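Local coordinates for unknown protein (Arabidopsis thaliana, PDB 2GM3) that binds AMP and belongs to the universal stress protein A family, its precise cellular role being unknown, at residues Thr6-Val12 / Phe46-His52. Residues are numbered along the deposited sequence; the frame is centred on the assembly and turned at random.
Sequences TKVMVAV and FKILLLH. With AMP (adenosine monophosphate), chain G.
Val12 O, where 6-12 leaves off beside 46-52, is approached by several groups: His52 ND1 donates a hydrogen bond at 2.9 Å (angle 162°), AMP C2 of the adenine lies 3.2 Å away, and His52 CA makes a CA-H...O contact. Strand 6-11, helix 25-39 and strand 46-54 form a beta-alpha-beta crossover in the parallel sheet of the universal stress protein fold. The first torsion of His52 (175°) keeps CG opposite the backbone N and beside the carbonyl carbon, setting ND1 against Val12 O close to the imidazole plane. An alanine in its place is likely to leave Val12 O without its side-chain donor and the adenine without the ring beside it. AMP lies across the C-terminal ends of both segments: its O2' donates to Ala11 O at 2.6 Å, and its N3 sits 3.2 Å from Ala11 CB. Upstream, six backbone bonds join the strands, from Lys47 N to Thr6 O through Val12 N to Leu51 O. On one face Val8 CG2 sits at the ring edge, 3.7 Å from Phe46 CD2, and Ile48 CD1 reaches Val8 CB; Phe46 also packs on Ile38 of the second subunit. On the other face, beneath helix 112-123, selenomethionine Met9 crosses Leu51, Met9 CE 3.4 Å from Leu51 CD2.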
loop_
_atom_site.group_PDB
_atom_site.type_symbol
_atom_site.label_atom_id
_atom_site.label_comp_id
_atom_site.label_asym_id
_atom_site.label_seq_id
_atom_site.Cartn_x
_atom_site.Cartn_y
_atom_site.Cartn_z
ATOM N N THR A 6 0.163 14.821 -0.578
ATOM C CA THR A 6 0.670 13.501 -0.852
ATOM C C THR A 6 0.212 13.072 -2.225
ATOM O O THR A 6 -0.990 13.101 -2.529
ATOM C CB THR A 6 0.230 12.539 0.229
ATOM O OG1 THR A 6 0.957 12.843 1.421
ATOM C CG2 THR A 6 0.512 11.115 -0.171
ATOM N N LYS A 7 1.167 12.695 -3.070
ATOM C CA LYS A 7 0.820 12.235 -4.430
ATOM C C LYS A 7 0.543 10.755 -4.409
ATOM O O LYS A 7 1.413 9.941 -4.145
ATOM C CB LYS A 7 1.903 12.561 -5.475
ATOM C CG LYS A 7 2.316 14.052 -5.570
ATOM C CD LYS A 7 3.635 14.172 -6.334
ATOM C CE LYS A 7 4.572 15.216 -5.699
ATOM N NZ LYS A 7 6.026 14.797 -5.773
ATOM N N VAL A 8 -0.695 10.415 -4.694
ATOM C CA VAL A 8 -1.135 9.054 -4.712
ATOM C C VAL A 8 -1.336 8.622 -6.166
ATOM O O VAL A 8 -2.289 9.068 -6.821
ATOM C CB VAL A 8 -2.464 8.950 -3.971
ATOM C CG1 VAL A 8 -2.890 7.481 -3.822
ATOM C CG2 VAL A 8 -2.365 9.635 -2.625
HETATM N N MSE A 9 -0.460 7.738 -6.657
HETATM C CA MSE A 9 -0.641 7.166 -8.000
HETATM C C MSE A 9 -1.586 5.981 -7.931
HETATM O O MSE A 9 -1.387 5.096 -7.102
HETATM C CB MSE A 9 0.683 6.718 -8.592
HETATM C CG MSE A 9 0.515 6.343 -10.075
HETATM SE SE MSE A 9 2.189 6.168 -10.994
HETATM C CE MSE A 9 2.013 4.430 -11.399
ATOM N N VAL A 10 -2.611 5.976 -8.774
ATOM C CA VAL A 10 -3.641 4.923 -8.741
ATOM C C VAL A 10 -3.687 4.303 -10.114
ATOM O O VAL A 10 -3.968 4.985 -11.075
ATOM C CB VAL A 10 -5.019 5.475 -8.384
ATOM C CG1 VAL A 10 -6.036 4.364 -8.377
ATOM C CG2 VAL A 10 -5.007 6.167 -7.014
ATOM N N ALA A 11 -3.376 3.016 -10.201
ATOM C CA ALA A 11 -3.279 2.322 -11.450
ATOM C C ALA A 11 -4.675 1.785 -11.757
ATOM O O ALA A 11 -5.211 0.965 -11.001
ATOM C CB ALA A 11 -2.271 1.195 -11.314
ATOM N N VAL A 12 -5.266 2.239 -12.861
ATOM C CA VAL A 12 -6.654 1.894 -13.189
ATOM C C VAL A 12 -6.735 1.177 -14.524
ATOM O O VAL A 12 -6.006 1.498 -15.484
ATOM C CB VAL A 12 -7.596 3.130 -13.169
ATOM C CG1 VAL A 12 -7.566 3.844 -11.787
ATOM C CG2 VAL A 12 -7.258 4.114 -14.247
ATOM N N PHE A 46 -4.086 15.510 -0.330
ATOM C CA PHE A 46 -3.757 14.470 -1.299
ATOM C C PHE A 46 -4.006 14.917 -2.737
ATOM O O PHE A 46 -4.926 15.687 -3.003
ATOM C CB PHE A 46 -4.564 13.194 -0.995
ATOM C CG PHE A 46 -4.228 12.588 0.334
ATOM C CD1 PHE A 46 -4.858 13.031 1.494
ATOM C CD2 PHE A 46 -3.249 11.619 0.430
ATOM C CE1 PHE A 46 -4.524 12.499 2.719
ATOM C CE2 PHE A 46 -2.904 11.086 1.638
ATOM C CZ PHE A 46 -3.543 11.511 2.799
ATOM N N LYS A 47 -3.194 14.400 -3.650
ATOM C CA LYS A 47 -3.393 14.577 -5.076
ATOM C C LYS A 47 -3.364 13.197 -5.751
ATOM O O LYS A 47 -2.456 12.412 -5.535
ATOM C CB LYS A 47 -2.289 15.489 -5.634
ATOM C CG LYS A 47 -2.380 15.710 -7.126
ATOM C CD LYS A 47 -1.463 16.798 -7.622
ATOM C CE LYS A 47 -1.613 16.936 -9.131
ATOM N NZ LYS A 47 -1.311 18.339 -9.599
ATOM N N ILE A 48 -4.368 12.898 -6.552
ATOM C CA ILE A 48 -4.473 11.591 -7.146
ATOM C C ILE A 48 -3.898 11.623 -8.563
ATOM O O ILE A 48 -4.249 12.496 -9.376
ATOM C CB ILE A 48 -5.907 11.149 -7.169
ATOM C CG1 ILE A 48 -6.501 11.263 -5.756
ATOM C CG2 ILE A 48 -6.032 9.754 -7.748
ATOM C CD1 ILE A 48 -5.807 10.467 -4.611
ATOM N N LEU A 49 -2.984 10.700 -8.842
ATOM C CA LEU A 49 -2.393 10.592 -10.170
ATOM C C LEU A 49 -2.923 9.284 -10.786
ATOM O O LEU A 49 -2.586 8.219 -10.337
ATOM C CB LEU A 49 -0.856 10.623 -10.091
ATOM C CG LEU A 49 -0.278 11.810 -9.350
ATOM C CD1 LEU A 49 1.168 11.591 -9.080
ATOM C CD2 LEU A 49 -0.448 13.095 -10.143
ATOM N N LEU A 50 -3.804 9.399 -11.770
ATOM C CA LEU A 50 -4.473 8.249 -12.333
ATOM C C LEU A 50 -3.755 7.792 -13.572
ATOM O O LEU A 50 -3.659 8.534 -14.539
ATOM C CB LEU A 50 -5.900 8.599 -12.682
ATOM C CG LEU A 50 -6.843 8.967 -11.546
ATOM C CD1 LEU A 50 -7.927 9.816 -12.078
ATOM C CD2 LEU A 50 -7.427 7.628 -10.890
ATOM N N LEU A 51 -3.217 6.578 -13.534
ATOM C CA LEU A 51 -2.537 6.050 -14.684
ATOM C C LEU A 51 -3.250 4.810 -15.243
ATOM O O LEU A 51 -3.525 3.846 -14.506
ATOM C CB LEU A 51 -1.100 5.743 -14.338
ATOM C CG LEU A 51 -0.359 4.850 -15.329
ATOM C CD1 LEU A 51 0.034 5.566 -16.610
ATOM C CD2 LEU A 51 0.880 4.298 -14.633
ATOM N N HIS A 52 -3.518 4.848 -16.552
ATOM C CA HIS A 52 -3.989 3.676 -17.275
ATOM C C HIS A 52 -2.933 3.226 -18.230
ATOM O O HIS A 52 -2.412 4.014 -19.021
ATOM C CB HIS A 52 -5.259 3.977 -18.068
ATOM C CG HIS A 52 -5.703 2.831 -18.909
ATOM N ND1 HIS A 52 -6.183 1.657 -18.371
ATOM C CD2 HIS A 52 -5.728 2.667 -20.255
ATOM C CE1 HIS A 52 -6.501 0.822 -19.346
ATOM N NE2 HIS A 52 -6.255 1.418 -20.499
HETATM P P AMP G . -3.698 -8.031 -10.395
HETATM O O1P AMP G . -3.410 -8.174 -11.780
HETATM O O2P AMP G . -5.002 -8.598 -9.972
HETATM O O3P AMP G . -2.648 -8.367 -9.451
HETATM O "O5'" AMP G . -3.896 -6.480 -10.088
HETATM C "C5'" AMP G . -4.967 -5.776 -10.677
HETATM C "C4'" AMP G . -4.604 -4.319 -10.568
HETATM O "O4'" AMP G . -3.453 -3.980 -11.414
HETATM C "C3'" AMP G . -5.709 -3.409 -11.024
HETATM O "O3'" AMP G . -6.635 -3.240 -9.912
HETATM C "C2'" AMP G . -4.935 -2.128 -11.296
HETATM O "O2'" AMP G . -4.759 -1.429 -10.063
HETATM C "C1'" AMP G . -3.596 -2.629 -11.824
HETATM N N9 AMP G . -3.689 -2.757 -13.292
HETATM C C8 AMP G . -3.959 -3.867 -14.018
HETATM N N7 AMP G . -3.954 -3.551 -15.325
HETATM C C5 AMP G . -3.642 -2.253 -15.432
HETATM C C6 AMP G . -3.464 -1.360 -16.493
HETATM N N6 AMP G . -3.601 -1.713 -17.758
HETATM N N1 AMP G . -3.158 -0.099 -16.214
HETATM C C2 AMP G . -3.016 0.346 -14.982
HETATM N N3 AMP G . -3.166 -0.460 -13.941
HETATM C C4 AMP G . -3.475 -1.756 -14.138
#